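Long-range contacts in argininosuccinate lyase (Chelativorans sp., PDB 6RXA), which acts as a C-N lyase (EDDS lyase) of the aspartase/fumarase superfamily and may split argininosuccinate into fumarate and arginine: residues A[125-130]-A[331-336]; A[368-373]-A[431-436]; A[87-92]-A[110-115]; A[57-62]-A[208-213]. The protein carries 2 engineered substitutions. One frame throughout, in Å; residues are numbered along the deposited sequence.

Contacts 1 and 3 share the long helix 112-147: contact 3 takes its start, at the substrate-binding end, and contact 1 lies about four turns further along, with the two centres about 25 Å apart. Contacts 2 and 3 are buried, contact 1 is partly buried and contact 4 is a surface contact of loops. Chemistry follows place: contact 1 joins a salt bridge to aliphatic packing, contact 2 is apolar, contact 3 presents an arginine to bound formates, and contact 4 combines a side-chain amide hydrogen bond with isoleucine packing. The centres of contacts 2 and 4 lie about 77 Å apart within the chain, yet Asp-372 of contact 2 is hydrogen-bonded to Trp-208, a contact 4 residue, of a neighbouring subunit.

Contact 1 (A[125-130]-A[331-336]); sequences RDQLLR and SIDALI
Arg-130 lays its guanidinium across Ile-336, whose CG1 stands over the centre of one face, 3.7 Å from Arg-130 CZ. Its CG, anti to the backbone N (chi1 -179°), touches Ile-336 CD1, and the chain, extended from CG to NE, carries the guanidinium on to Ile-336 CG1. At the edge of the same flat group NH1 makes two bonds, both near the guanidinium plane. One is the salt bridge to Asp-333 OD1, 2.8 Å from Arg-130 NH1 and fairly straight at 165°, with the carboxylate turned 75° against the guanidinium. The other, 2.9 Å from Arg-130 NH1 to Gln-127 OE1, uses a lone pair of the amide oxygen and stays on its own helix. Gln-127 CB lies 3.8 Å from Ile-332 CD1; beyond it the chain bends at chi2, and OE1 lies 3.4 Å from Ile-332 CG2. An alanine in place of Arg-130 would probably leave Asp-333 OD1 without its cationic mate and open a gap beside Ile-336. The segments run nearly parallel with axes 11.0 Å apart, joining helices 112-147 and 329-348 within the long helical bundle characteristic of the aspartase/fumarase superfamily.

Contact 2 (A[368-373]-A[431-436]); sequences TDLTDM and KDALDP
The CA atoms of Leu-370 and Ala-433 come within 5.1 Å of each other where helix 367-378 meets helix 427-434. This close helix-helix packing belongs to the helical C-terminal region of the argininosuccinate lyase family. At this point the methyl of Ala-433 fits between the backbones: Ala-433 points at the other helix, and its CB lies 3.8 Å from Leu-370 CA and 3.9 Å from Asp-369 O. Leu-370 has CG anti to the backbone N (chi1 -172°), and its CD1 reaches the same methyl, 4.1 Å from Ala-433 CB. Its other methyl, CD2, meets Leu-434 CD2 at 4.3 Å. One turn further on, Met-373 touches Ala-433 through its CB, at 4.3 Å from Ala-433 CB, so that the methyl packs against residues one turn apart on the facing helix. No hydrogen bond crosses between the segments, and apolar packing does most of the joining. The carboxylate of Asp-369 turns to other partners, forming salt bridges with Arg-442 and Arg-443. Asp-372 OD1 is hydrogen-bonded to Trp-208 NE1 of the third subunit, which ties this helix into the assembly. The carbonyl of Ala-433 accepts from Asn-439 ND2, and its O also lies 3.5 Å from Asp-369 CB.

Contact 3 (A[87-92]-A[110-115]); sequences TYLPYE and RSRNDL. With FMT (formic acid), chain B; FMT (formic acid), chain D; FMT (formic acid), chain C.
Tyr-88 places its ring beside Arg-112 and Leu-115, at the start of helix 112-147, where a capping box opens the helix and the substrate site begins. With chi1 at 179°, Tyr-88 CG lies anti to the backbone N and touches Arg-112 CG, which is 3.7 Å from Tyr-88 CD2. The Leu-115 side chain crosses that of Tyr-88 at about a right angle, its CD2 3.6 Å from Tyr-88 CD1. The guanidinium of Arg-110 stands 85° to the ring and gives a weak bond to Tyr-88 OH; its stronger partner is His-47. Tyr-88 OH donates to Glu-92 OE2, 2.7 Å away, on the anti lone pair. Arg-112, bent at chi3, has Leu-89 CD1 over one guanidinium face, offset toward the rim, and two formates at its edge. Its NH1 bonds O1 of the chain D formate at 2.8 Å, and NH2 bonds O2 of the chain B formate at 3.3 Å. An alanine in place of Arg-112 would probably cost the two formates their guanidinium bonds and open a gap beside the Tyr-88 ring. Ser-111, Arg-112 and Asn-113 are known to bind succinate and fumarate; here formates occupy this region, held also by Ser-280 of the fourth subunit and Thr-158 of the third. In the capping box Ser-111 OG accepts from Asn-113 N at 2.9 Å, while Ser-111 N donates to Asp-114 OD1, 3.0 Å away.

Contact 4 (A[57-62]-A[208-213]); sequences QGILTV and WPLNRD
Gln-57 meets the carbonyl oxygen of Pro-209 with CB, CG and NE2 in turn. CB lies 3.7 Å from Pro-209 O and CG closer, 3.4 Å from the same oxygen. The bend at chi2 (-58°) brings CD to Asn-211 CB; OE1 lies beside the same carbon. The NE2 end donates to Pro-209 O at 2.8 Å in a nearly straight bond (170°), with the oxygen almost in the amide plane of Gln-57 and the donor tilted 27° from the carbonyl plane. A water donates to Gln-57 OE1, 2.7 Å away, and accepts a weak bond from Asn-211 ND2. Beyond Gly-58, Ile-59 supplies the apolar half: its CG2 packs on Trp-208 CE3 at 4.0 Å, while its CD1 sits 3.9 Å from Pro-209 CD and 4.1 Å from Leu-210 CD2. The indole NH of Trp-208 has its polar partner in Asp-372 of the third subunit. An inverse gamma turn at Pro-209 is closed by the hydrogen bond from Leu-210 N to Trp-208 O. Thus the loop around the Schellman motif at Gly-58 packs, through Gln-57 and Ile-59, on the turn before helix 212-218, a loop-to-loop join at the surface of the chain.

Contact 1 (A[125-130]-A[331-336])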
loop_
_atom_site.group_PDB
_atom_site.type_symbol
_atom_site.label_atom_id
_atom_site.label_comp_id
_atom_site.label_asym_id
_atom_site.label_seq_id
_atom_site.Cartn_x
_atom_site.Cartn_y
_atom_site.Cartn_z
ATOM N N ARG A 125 22.917 3.657 7.050
ATOM C CA ARG A 125 23.995 2.681 7.197
ATOM C C ARG A 125 24.169 2.289 8.661
ATOM O O ARG A 125 24.221 1.098 8.991
ATOM C CB ARG A 125 25.281 3.286 6.624
ATOM C CG ARG A 125 26.516 2.433 6.733
ATOM C CD ARG A 125 27.717 3.128 6.083
ATOM N NE ARG A 125 28.152 4.286 6.856
ATOM C CZ ARG A 125 29.111 5.125 6.475
ATOM N NH1 ARG A 125 29.726 4.963 5.308
ATOM N NH2 ARG A 125 29.455 6.122 7.269
ATOM N N ASP A 126 24.245 3.276 9.558
ATOM C CA ASP A 126 24.350 2.957 10.980
ATOM C C ASP A 126 23.108 2.214 11.458
ATOM O O ASP A 126 23.211 1.258 12.239
ATOM C CB ASP A 126 24.567 4.227 11.801
ATOM C CG ASP A 126 26.056 4.572 11.994
ATOM O OD1 ASP A 126 26.952 3.787 11.621
ATOM O OD2 ASP A 126 26.335 5.661 12.530
ATOM N N GLN A 127 21.923 2.620 10.985
ATOM C CA GLN A 127 20.697 1.954 11.414
ATOM C C GLN A 127 20.601 0.541 10.854
ATOM O O GLN A 127 20.000 -0.338 11.481
ATOM C CB GLN A 127 19.484 2.779 11.010
ATOM C CG GLN A 127 19.379 4.093 11.778
ATOM C CD GLN A 127 19.265 3.905 13.274
ATOM O OE1 GLN A 127 18.330 3.279 13.765
ATOM N NE2 GLN A 127 20.222 4.452 14.015
ATOM N N LEU A 128 21.190 0.308 9.682
ATOM C CA LEU A 128 21.237 -1.038 9.125
ATOM C C LEU A 128 22.148 -1.941 9.947
ATOM O O LEU A 128 21.798 -3.099 10.211
ATOM C CB LEU A 128 21.645 -0.967 7.656
ATOM C CG LEU A 128 21.546 -2.213 6.792
ATOM C CD1 LEU A 128 20.159 -2.794 6.914
ATOM C CD2 LEU A 128 21.846 -1.811 5.358
ATOM N N LEU A 129 23.307 -1.444 10.396
ATOM C CA LEU A 129 24.134 -2.248 11.293
ATOM C C LEU A 129 23.422 -2.504 12.624
ATOM O O LEU A 129 23.476 -3.612 13.165
ATOM C CB LEU A 129 25.492 -1.589 11.520
ATOM C CG LEU A 129 26.345 -1.480 10.258
ATOM C CD1 LEU A 129 27.690 -0.850 10.570
ATOM C CD2 LEU A 129 26.550 -2.830 9.593
ATOM N N ARG A 130 22.745 -1.488 13.164
ATOM C CA ARG A 130 21.920 -1.674 14.357
ATOM C C ARG A 130 20.875 -2.764 14.141
ATOM O O ARG A 130 20.656 -3.621 15.014
ATOM C CB ARG A 130 21.251 -0.337 14.675
ATOM C CG ARG A 130 20.372 -0.332 15.901
ATOM C CD ARG A 130 19.574 0.964 15.974
ATOM N NE ARG A 130 18.762 1.040 17.188
ATOM C CZ ARG A 130 17.635 1.740 17.289
ATOM N NH1 ARG A 130 17.172 2.428 16.240
ATOM N NH2 ARG A 130 16.961 1.733 18.434
ATOM N N SER A 331 10.307 4.794 12.466
ATOM C CA SER A 331 9.990 3.506 11.862
ATOM C C SER A 331 11.052 2.471 12.198
ATOM O O SER A 331 10.739 1.335 12.572
ATOM C CB SER A 331 9.853 3.688 10.354
ATOM O OG SER A 331 9.552 2.478 9.716
ATOM N N ILE A 332 12.325 2.842 12.075
ATOM C CA ILE A 332 13.379 1.904 12.418
ATOM C C ILE A 332 13.343 1.605 13.905
ATOM O O ILE A 332 13.520 0.457 14.329
ATOM C CB ILE A 332 14.748 2.429 11.951
ATOM C CG1 ILE A 332 14.739 2.576 10.430
ATOM C CG2 ILE A 332 15.838 1.480 12.394
ATOM C CD1 ILE A 332 15.870 3.460 9.880
ATOM N N ASP A 333 13.102 2.634 14.726
ATOM C CA ASP A 333 13.045 2.413 16.162
ATOM C C ASP A 333 11.967 1.399 16.525
ATOM O O ASP A 333 12.160 0.586 17.434
ATOM C CB ASP A 333 12.774 3.724 16.884
ATOM C CG ASP A 333 13.919 4.701 16.796
ATOM O OD1 ASP A 333 15.048 4.303 16.449
ATOM O OD2 ASP A 333 13.675 5.880 17.102
ATOM N N ALA A 334 10.822 1.436 15.832
ATOM C CA ALA A 334 9.762 0.465 16.100
ATOM C C ALA A 334 10.210 -0.951 15.769
ATOM O O ALA A 334 9.918 -1.896 16.514
ATOM C CB ALA A 334 8.518 0.805 15.281
ATOM N N LEU A 335 10.885 -1.123 14.627
ATOM C CA LEU A 335 11.397 -2.430 14.244
ATOM C C LEU A 335 12.334 -2.976 15.303
ATOM O O LEU A 335 12.253 -4.155 15.662
ATOM C CB LEU A 335 12.109 -2.328 12.894
ATOM C CG LEU A 335 12.750 -3.613 12.373
ATOM C CD1 LEU A 335 12.831 -3.573 10.838
ATOM C CD2 LEU A 335 14.147 -3.856 12.943
ATOM N N ILE A 336 13.224 -2.127 15.829
ATOM C CA ILE A 336 14.192 -2.593 16.815
ATOM C C ILE A 336 13.481 -3.001 18.097
ATOM O O ILE A 336 13.795 -4.033 18.698
ATOM C CB ILE A 336 15.273 -1.519 17.059
ATOM C CG1 ILE A 336 16.089 -1.247 15.784
ATOM C CG2 ILE A 336 16.167 -1.956 18.211
ATOM C CD1 ILE A 336 16.964 -2.385 15.316
HETATM O O HOH W 1 16.418 5.360 14.062
HETATM O O HOH W 2 13.834 1.399 19.563
#

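Contact 2 (A[368-373]-A[431-436])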
loop_
_atom_site.group_PDB
_atom_site.type_symbol
_atom_site.label_atom_id
_atom_site.label_comp_id
_atom_site.label_asym_id
_atom_site.label_seq_id
_atom_site.Cartn_x
_atom_site.Cartn_y
_atom_site.Cartn_z
ATOM N N THR A 368 -1.447 -39.490 9.226
ATOM C CA THR A 368 -0.627 -39.699 8.038
ATOM C C THR A 368 0.240 -40.935 8.205
ATOM O O THR A 368 0.336 -41.769 7.300
ATOM C CB THR A 368 0.268 -38.500 7.744
ATOM O OG1 THR A 368 -0.517 -37.345 7.460
ATOM C CG2 THR A 368 1.135 -38.811 6.515
ATOM N N ASP A 369 0.862 -41.087 9.374
ATOM C CA ASP A 369 1.696 -42.265 9.582
ATOM C C ASP A 369 0.882 -43.550 9.524
ATOM O O ASP A 369 1.362 -44.573 9.027
ATOM C CB ASP A 369 2.488 -42.168 10.877
ATOM C CG ASP A 369 3.797 -41.443 10.676
ATOM O OD1 ASP A 369 3.897 -40.711 9.667
ATOM O OD2 ASP A 369 4.726 -41.616 11.498
ATOM N N LEU A 370 -0.360 -43.530 10.027
ATOM C CA LEU A 370 -1.222 -44.704 9.870
ATOM C C LEU A 370 -1.472 -45.009 8.392
ATOM O O LEU A 370 -1.420 -46.176 7.970
ATOM C CB LEU A 370 -2.526 -44.500 10.642
ATOM C CG LEU A 370 -3.483 -45.690 10.751
ATOM C CD1 LEU A 370 -2.832 -46.821 11.543
ATOM C CD2 LEU A 370 -4.801 -45.283 11.393
ATOM N N THR A 371 -1.707 -43.969 7.583
ATOM C CA THR A 371 -1.935 -44.144 6.149
ATOM C C THR A 371 -0.681 -44.659 5.443
ATOM O O THR A 371 -0.753 -45.576 4.609
ATOM C CB THR A 371 -2.347 -42.798 5.540
ATOM O OG1 THR A 371 -3.418 -42.206 6.293
ATOM C CG2 THR A 371 -2.787 -42.968 4.086
ATOM N N ASP A 372 0.474 -44.045 5.727
ATOM C CA ASP A 372 1.722 -44.487 5.116
ATOM C C ASP A 372 2.014 -45.936 5.472
ATOM O O ASP A 372 2.569 -46.685 4.652
ATOM C CB ASP A 372 2.885 -43.623 5.610
ATOM C CG ASP A 372 2.969 -42.259 4.932
ATOM O OD1 ASP A 372 2.587 -42.122 3.755
ATOM O OD2 ASP A 372 3.460 -41.317 5.583
ATOM N N MET A 373 1.645 -46.346 6.687
ATOM C CA MET A 373 1.868 -47.724 7.110
ATOM C C MET A 373 1.062 -48.695 6.260
ATOM O O MET A 373 1.568 -49.755 5.867
ATOM C CB MET A 373 1.525 -47.867 8.595
ATOM C CG MET A 373 1.801 -49.246 9.183
ATOM S SD MET A 373 0.432 -50.381 8.926
ATOM C CE MET A 373 -0.664 -49.864 10.244
ATOM N N LYS A 431 -0.311 -49.470 16.608
ATOM C CA LYS A 431 0.188 -48.788 17.796
ATOM C C LYS A 431 1.421 -47.956 17.465
ATOM O O LYS A 431 1.531 -46.787 17.858
ATOM C CB LYS A 431 0.517 -49.818 18.877
ATOM C CG LYS A 431 0.886 -49.222 20.224
ATOM C CD LYS A 431 1.412 -50.292 21.174
ATOM C CE LYS A 431 1.744 -49.711 22.537
ATOM N NZ LYS A 431 2.485 -50.680 23.391
ATOM N N ASP A 432 2.360 -48.545 16.720
ATOM C CA ASP A 432 3.584 -47.823 16.390
ATOM C C ASP A 432 3.321 -46.664 15.438
ATOM O O ASP A 432 4.019 -45.649 15.496
ATOM C CB ASP A 432 4.606 -48.785 15.785
ATOM C CG ASP A 432 5.879 -48.087 15.362
ATOM O OD1 ASP A 432 6.583 -47.540 16.238
ATOM O OD2 ASP A 432 6.173 -48.084 14.148
ATOM N N ALA A 433 2.332 -46.796 14.553
ATOM C CA ALA A 433 2.001 -45.697 13.656
ATOM C C ALA A 433 1.379 -44.528 14.410
ATOM O O ALA A 433 1.539 -43.372 14.004
ATOM C CB ALA A 433 1.048 -46.186 12.564
ATOM N N LEU A 434 0.681 -44.807 15.512
ATOM C CA LEU A 434 -0.036 -43.782 16.260
ATOM C C LEU A 434 0.783 -43.177 17.390
ATOM O O LEU A 434 0.293 -42.278 18.086
ATOM C CB LEU A 434 -1.321 -44.369 16.852
ATOM C CG LEU A 434 -2.342 -44.916 15.865
ATOM C CD1 LEU A 434 -3.488 -45.592 16.628
ATOM C CD2 LEU A 434 -2.881 -43.837 14.955
ATOM N N ASP A 435 2.005 -43.636 17.596
ATOM C CA ASP A 435 2.856 -43.104 18.652
ATOM C C ASP A 435 3.456 -41.803 18.142
ATOM O O ASP A 435 4.233 -41.830 17.175
ATOM C CB ASP A 435 3.951 -44.127 18.948
ATOM C CG ASP A 435 4.906 -43.673 20.034
ATOM O OD1 ASP A 435 5.115 -42.457 20.208
ATOM O OD2 ASP A 435 5.480 -44.555 20.711
ATOM N N PRO A 436 3.129 -40.643 18.730
ATOM C CA PRO A 436 3.593 -39.383 18.130
ATOM C C PRO A 436 5.097 -39.217 18.162
ATOM O O PRO A 436 5.653 -38.527 17.298
ATOM C CB PRO A 436 2.880 -38.299 18.957
ATOM C CG PRO A 436 2.590 -38.960 20.267
ATOM C CD PRO A 436 2.352 -40.413 19.969
#

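Contact 3 (A[87-92]-A[110-115])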
loop_
_atom_site.group_PDB
_atom_site.type_symbol
_atom_site.label_atom_id
_atom_site.label_comp_id
_atom_site.label_asym_id
_atom_site.label_seq_id
_atom_site.Cartn_x
_atom_site.Cartn_y
_atom_site.Cartn_z
ATOM N N THR A 87 19.656 22.277 9.894
ATOM C CA THR A 87 19.590 22.224 8.438
ATOM C C THR A 87 20.691 23.110 7.860
ATOM O O THR A 87 21.264 23.948 8.562
ATOM C CB THR A 87 18.214 22.636 7.909
ATOM O OG1 THR A 87 17.885 23.952 8.349
ATOM C CG2 THR A 87 17.140 21.649 8.401
ATOM N N TYR A 88 20.980 22.921 6.568
ATOM C CA TYR A 88 22.272 23.348 6.034
ATOM C C TYR A 88 22.435 24.872 6.014
ATOM O O TYR A 88 23.405 25.406 6.557
ATOM C CB TYR A 88 22.552 22.760 4.637
ATOM C CG TYR A 88 23.882 23.292 4.207
ATOM C CD1 TYR A 88 25.046 22.819 4.809
ATOM C CD2 TYR A 88 23.982 24.336 3.302
ATOM C CE1 TYR A 88 26.269 23.353 4.501
ATOM C CE2 TYR A 88 25.220 24.880 2.985
ATOM C CZ TYR A 88 26.353 24.372 3.587
ATOM O OH TYR A 88 27.597 24.894 3.301
ATOM N N LEU A 89 21.562 25.591 5.310
ATOM C CA LEU A 89 21.795 27.028 5.178
ATOM C C LEU A 89 21.798 27.729 6.529
ATOM O O LEU A 89 22.666 28.588 6.749
ATOM C CB LEU A 89 20.833 27.668 4.172
ATOM C CG LEU A 89 21.145 27.352 2.705
ATOM C CD1 LEU A 89 20.071 27.924 1.788
ATOM C CD2 LEU A 89 22.521 27.893 2.308
ATOM N N PRO A 90 20.898 27.409 7.468
ATOM C CA PRO A 90 21.030 27.982 8.818
ATOM C C PRO A 90 22.360 27.670 9.484
ATOM O O PRO A 90 22.942 28.533 10.161
ATOM C CB PRO A 90 19.835 27.377 9.571
ATOM C CG PRO A 90 18.796 27.178 8.485
ATOM C CD PRO A 90 19.599 26.738 7.268
ATOM N N TYR A 91 22.852 26.442 9.316
ATOM C CA TYR A 91 24.125 26.054 9.908
ATOM C C TYR A 91 25.275 26.838 9.293
ATOM O O TYR A 91 26.148 27.345 10.009
ATOM C CB TYR A 91 24.308 24.548 9.707
ATOM C CG TYR A 91 25.563 23.990 10.308
ATOM C CD1 TYR A 91 26.770 24.070 9.633
ATOM C CD2 TYR A 91 25.539 23.375 11.546
ATOM C CE1 TYR A 91 27.933 23.559 10.181
ATOM C CE2 TYR A 91 26.699 22.855 12.106
ATOM C CZ TYR A 91 27.891 22.951 11.411
ATOM O OH TYR A 91 29.049 22.446 11.952
ATOM N N GLU A 92 25.290 26.953 7.964
ATOM C CA GLU A 92 26.347 27.705 7.307
ATOM C C GLU A 92 26.331 29.160 7.752
ATOM O O GLU A 92 27.388 29.772 7.931
ATOM C CB GLU A 92 26.195 27.604 5.787
ATOM C CG GLU A 92 27.449 28.073 5.045
ATOM C CD GLU A 92 27.207 28.392 3.578
ATOM O OE1 GLU A 92 27.032 29.587 3.259
ATOM O OE2 GLU A 92 27.201 27.461 2.742
ATOM N N ARG A 110 30.063 21.647 -3.861
ATOM C CA ARG A 110 29.083 20.840 -3.145
ATOM C C ARG A 110 27.716 21.500 -3.240
ATOM O O ARG A 110 27.583 22.659 -3.640
ATOM C CB ARG A 110 29.516 20.703 -1.671
ATOM C CG ARG A 110 28.738 19.732 -0.841
ATOM C CD ARG A 110 29.348 19.644 0.551
ATOM N NE ARG A 110 29.251 20.886 1.308
ATOM C CZ ARG A 110 29.435 20.944 2.623
ATOM N NH1 ARG A 110 29.705 19.832 3.288
ATOM N NH2 ARG A 110 29.322 22.090 3.276
ATOM N N SER A 111 26.689 20.738 -2.873
ATOM C CA SER A 111 25.316 21.208 -2.860
ATOM C C SER A 111 24.630 20.658 -1.624
ATOM O O SER A 111 25.079 19.676 -1.028
ATOM C CB SER A 111 24.601 20.703 -4.128
ATOM O OG SER A 111 23.194 20.887 -4.124
ATOM N N ARG A 112 23.491 21.253 -1.269
ATOM C CA ARG A 112 22.621 20.557 -0.329
ATOM C C ARG A 112 22.165 19.201 -0.874
ATOM O O ARG A 112 21.835 18.305 -0.086
ATOM C CB ARG A 112 21.404 21.412 0.040
ATOM C CG ARG A 112 21.740 22.569 0.989
ATOM C CD ARG A 112 20.494 23.369 1.380
ATOM N NE ARG A 112 19.838 23.966 0.215
ATOM C CZ ARG A 112 18.730 24.699 0.260
ATOM N NH1 ARG A 112 18.133 24.936 1.413
ATOM N NH2 ARG A 112 18.213 25.189 -0.857
ATOM N N ASN A 113 22.156 19.018 -2.201
ATOM C CA ASN A 113 21.595 17.802 -2.780
ATOM C C ASN A 113 22.479 16.589 -2.522
ATOM O O ASN A 113 21.976 15.532 -2.119
ATOM C CB ASN A 113 21.347 17.978 -4.282
ATOM C CG ASN A 113 20.332 19.066 -4.582
ATOM O OD1 ASN A 113 19.589 19.510 -3.702
ATOM N ND2 ASN A 113 20.298 19.506 -5.833
ATOM N N ASP A 114 23.793 16.696 -2.787
ATOM C CA ASP A 114 24.669 15.557 -2.505
ATOM C C ASP A 114 24.927 15.402 -1.011
ATOM O O ASP A 114 25.013 14.271 -0.518
ATOM C CB ASP A 114 25.921 15.533 -3.388
ATOM C CG ASP A 114 26.855 16.701 -3.200
ATOM O OD1 ASP A 114 26.447 17.782 -2.730
ATOM O OD2 ASP A 114 28.039 16.527 -3.602
ATOM N N LEU A 115 24.988 16.516 -0.278
ATOM C CA LEU A 115 25.074 16.464 1.179
ATOM C C LEU A 115 23.904 15.681 1.765
ATOM O O LEU A 115 24.094 14.785 2.603
ATOM C CB LEU A 115 25.085 17.888 1.749
ATOM C CG LEU A 115 24.875 18.021 3.261
ATOM C CD1 LEU A 115 26.066 17.456 4.022
ATOM C CD2 LEU A 115 24.650 19.479 3.648
HETATM C C FMT B . 20.693 22.816 -3.642
HETATM O O1 FMT B . 21.386 23.033 -4.625
HETATM O O2 FMT B . 19.966 23.692 -3.184
HETATM C C FMT D . 14.640 26.041 1.181
HETATM O O1 FMT D . 15.763 26.359 0.778
HETATM O O2 FMT D . 14.446 25.020 1.845
HETATM C C FMT C . 18.277 22.550 -6.269
HETATM O O1 FMT C . 17.883 23.549 -6.892
HETATM O O2 FMT C . 18.397 21.428 -6.793
HETATM O O HOH W 3 18.871 24.575 4.280
#

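Contact 4 (A[57-62]-A[208-213])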
loop_
_atom_site.group_PDB
_atom_site.type_symbol
_atom_site.label_atom_id
_atom_site.label_comp_id
_atom_site.label_asym_id
_atom_site.label_seq_id
_atom_site.Cartn_x
_atom_site.Cartn_y
_atom_site.Cartn_z
ATOM N N GLN A 57 43.327 18.760 -1.858
ATOM C CA GLN A 57 43.295 19.159 -3.261
ATOM C C GLN A 57 43.831 20.567 -3.491
ATOM O O GLN A 57 43.883 21.005 -4.647
ATOM C CB GLN A 57 41.871 19.051 -3.810
ATOM C CG GLN A 57 41.321 17.645 -3.808
ATOM C CD GLN A 57 42.184 16.693 -4.599
ATOM O OE1 GLN A 57 43.011 15.972 -4.041
ATOM N NE2 GLN A 57 42.021 16.706 -5.907
ATOM N N GLY A 58 44.212 21.282 -2.438
ATOM C CA GLY A 58 44.714 22.637 -2.577
ATOM C C GLY A 58 43.655 23.682 -2.824
ATOM O O GLY A 58 43.996 24.837 -3.104
ATOM N N ILE A 59 42.378 23.316 -2.730
ATOM C CA ILE A 59 41.296 24.277 -2.918
ATOM C C ILE A 59 41.200 25.201 -1.714
ATOM O O ILE A 59 40.944 26.405 -1.852
ATOM C CB ILE A 59 39.983 23.528 -3.209
ATOM C CG1 ILE A 59 40.110 22.809 -4.560
ATOM C CG2 ILE A 59 38.810 24.474 -3.207
ATOM C CD1 ILE A 59 38.999 21.831 -4.851
ATOM N N LEU A 60 41.418 24.663 -0.518
ATOM C CA LEU A 60 41.538 25.455 0.693
ATOM C C LEU A 60 42.973 25.376 1.181
ATOM O O LEU A 60 43.617 24.327 1.072
ATOM C CB LEU A 60 40.649 24.915 1.815
ATOM C CG LEU A 60 39.146 24.876 1.561
ATOM C CD1 LEU A 60 38.455 24.203 2.749
ATOM C CD2 LEU A 60 38.574 26.262 1.336
ATOM N N THR A 61 43.469 26.478 1.737
ATOM C CA THR A 61 44.729 26.434 2.449
ATOM C C THR A 61 44.539 25.748 3.802
ATOM O O THR A 61 43.426 25.632 4.321
ATOM C CB THR A 61 45.250 27.851 2.688
ATOM O OG1 THR A 61 44.365 28.543 3.577
ATOM C CG2 THR A 61 45.332 28.618 1.380
ATOM N N VAL A 62 45.650 25.294 4.385
ATOM C CA VAL A 62 45.581 24.724 5.729
ATOM C C VAL A 62 45.021 25.749 6.708
ATOM O O VAL A 62 44.280 25.405 7.636
ATOM C CB VAL A 62 46.957 24.188 6.164
ATOM C CG1 VAL A 62 46.918 23.739 7.614
ATOM C CG2 VAL A 62 47.374 23.035 5.274
ATOM N N TRP A 208 35.359 22.129 -10.013
ATOM C CA TRP A 208 36.406 22.078 -9.005
ATOM C C TRP A 208 37.038 20.687 -8.983
ATOM O O TRP A 208 36.330 19.684 -9.109
ATOM C CB TRP A 208 35.840 22.421 -7.624
ATOM C CG TRP A 208 35.452 23.854 -7.500
ATOM C CD1 TRP A 208 34.199 24.379 -7.618
ATOM C CD2 TRP A 208 36.327 24.949 -7.245
ATOM N NE1 TRP A 208 34.243 25.742 -7.457
ATOM C CE2 TRP A 208 35.539 26.117 -7.227
ATOM C CE3 TRP A 208 37.705 25.060 -7.033
ATOM C CZ2 TRP A 208 36.085 27.379 -7.001
ATOM C CZ3 TRP A 208 38.248 26.314 -6.808
ATOM C CH2 TRP A 208 37.436 27.457 -6.791
ATOM N N PRO A 209 38.362 20.593 -8.811
ATOM C CA PRO A 209 39.025 19.274 -8.911
ATOM C C PRO A 209 38.931 18.464 -7.621
ATOM O O PRO A 209 39.894 18.271 -6.881
ATOM C CB PRO A 209 40.465 19.658 -9.274
ATOM C CG PRO A 209 40.668 20.977 -8.619
ATOM C CD PRO A 209 39.332 21.698 -8.714
ATOM N N LEU A 210 37.739 17.943 -7.348
ATOM C CA LEU A 210 37.546 17.145 -6.147
ATOM C C LEU A 210 38.200 15.780 -6.315
ATOM O O LEU A 210 38.386 15.280 -7.431
ATOM C CB LEU A 210 36.053 16.954 -5.886
ATOM C CG LEU A 210 35.187 18.221 -5.920
ATOM C CD1 LEU A 210 33.757 17.878 -5.502
ATOM C CD2 LEU A 210 35.767 19.329 -5.042
ATOM N N ASN A 211 38.532 15.165 -5.190
ATOM C CA ASN A 211 38.915 13.757 -5.147
ATOM C C ASN A 211 37.772 13.015 -4.459
ATOM O O ASN A 211 37.711 12.950 -3.223
ATOM C CB ASN A 211 40.236 13.540 -4.423
ATOM C CG ASN A 211 40.661 12.085 -4.427
ATOM O OD1 ASN A 211 39.877 11.197 -4.768
ATOM N ND2 ASN A 211 41.902 11.831 -4.033
ATOM N N ARG A 212 36.859 12.475 -5.263
ATOM C CA ARG A 212 35.665 11.855 -4.705
ATOM C C ARG A 212 35.997 10.614 -3.894
ATOM O O ARG A 212 35.292 10.302 -2.924
ATOM C CB ARG A 212 34.704 11.515 -5.840
ATOM C CG ARG A 212 34.196 12.726 -6.617
ATOM C CD ARG A 212 33.047 12.332 -7.562
ATOM N NE ARG A 212 31.965 11.717 -6.808
ATOM C CZ ARG A 212 31.083 10.850 -7.302
ATOM N NH1 ARG A 212 31.116 10.490 -8.585
ATOM N NH2 ARG A 212 30.162 10.341 -6.495
ATOM N N ASP A 213 37.063 9.906 -4.259
ATOM C CA ASP A 213 37.459 8.720 -3.512
ATOM C C ASP A 213 37.949 9.072 -2.111
ATOM O O ASP A 213 37.749 8.289 -1.176
ATOM C CB ASP A 213 38.547 7.965 -4.278
ATOM C CG ASP A 213 38.026 7.306 -5.544
ATOM O OD1 ASP A 213 36.904 6.771 -5.515
ATOM O OD2 ASP A 213 38.747 7.318 -6.562
HETATM O O HOH W 4 42.419 14.228 -2.066
#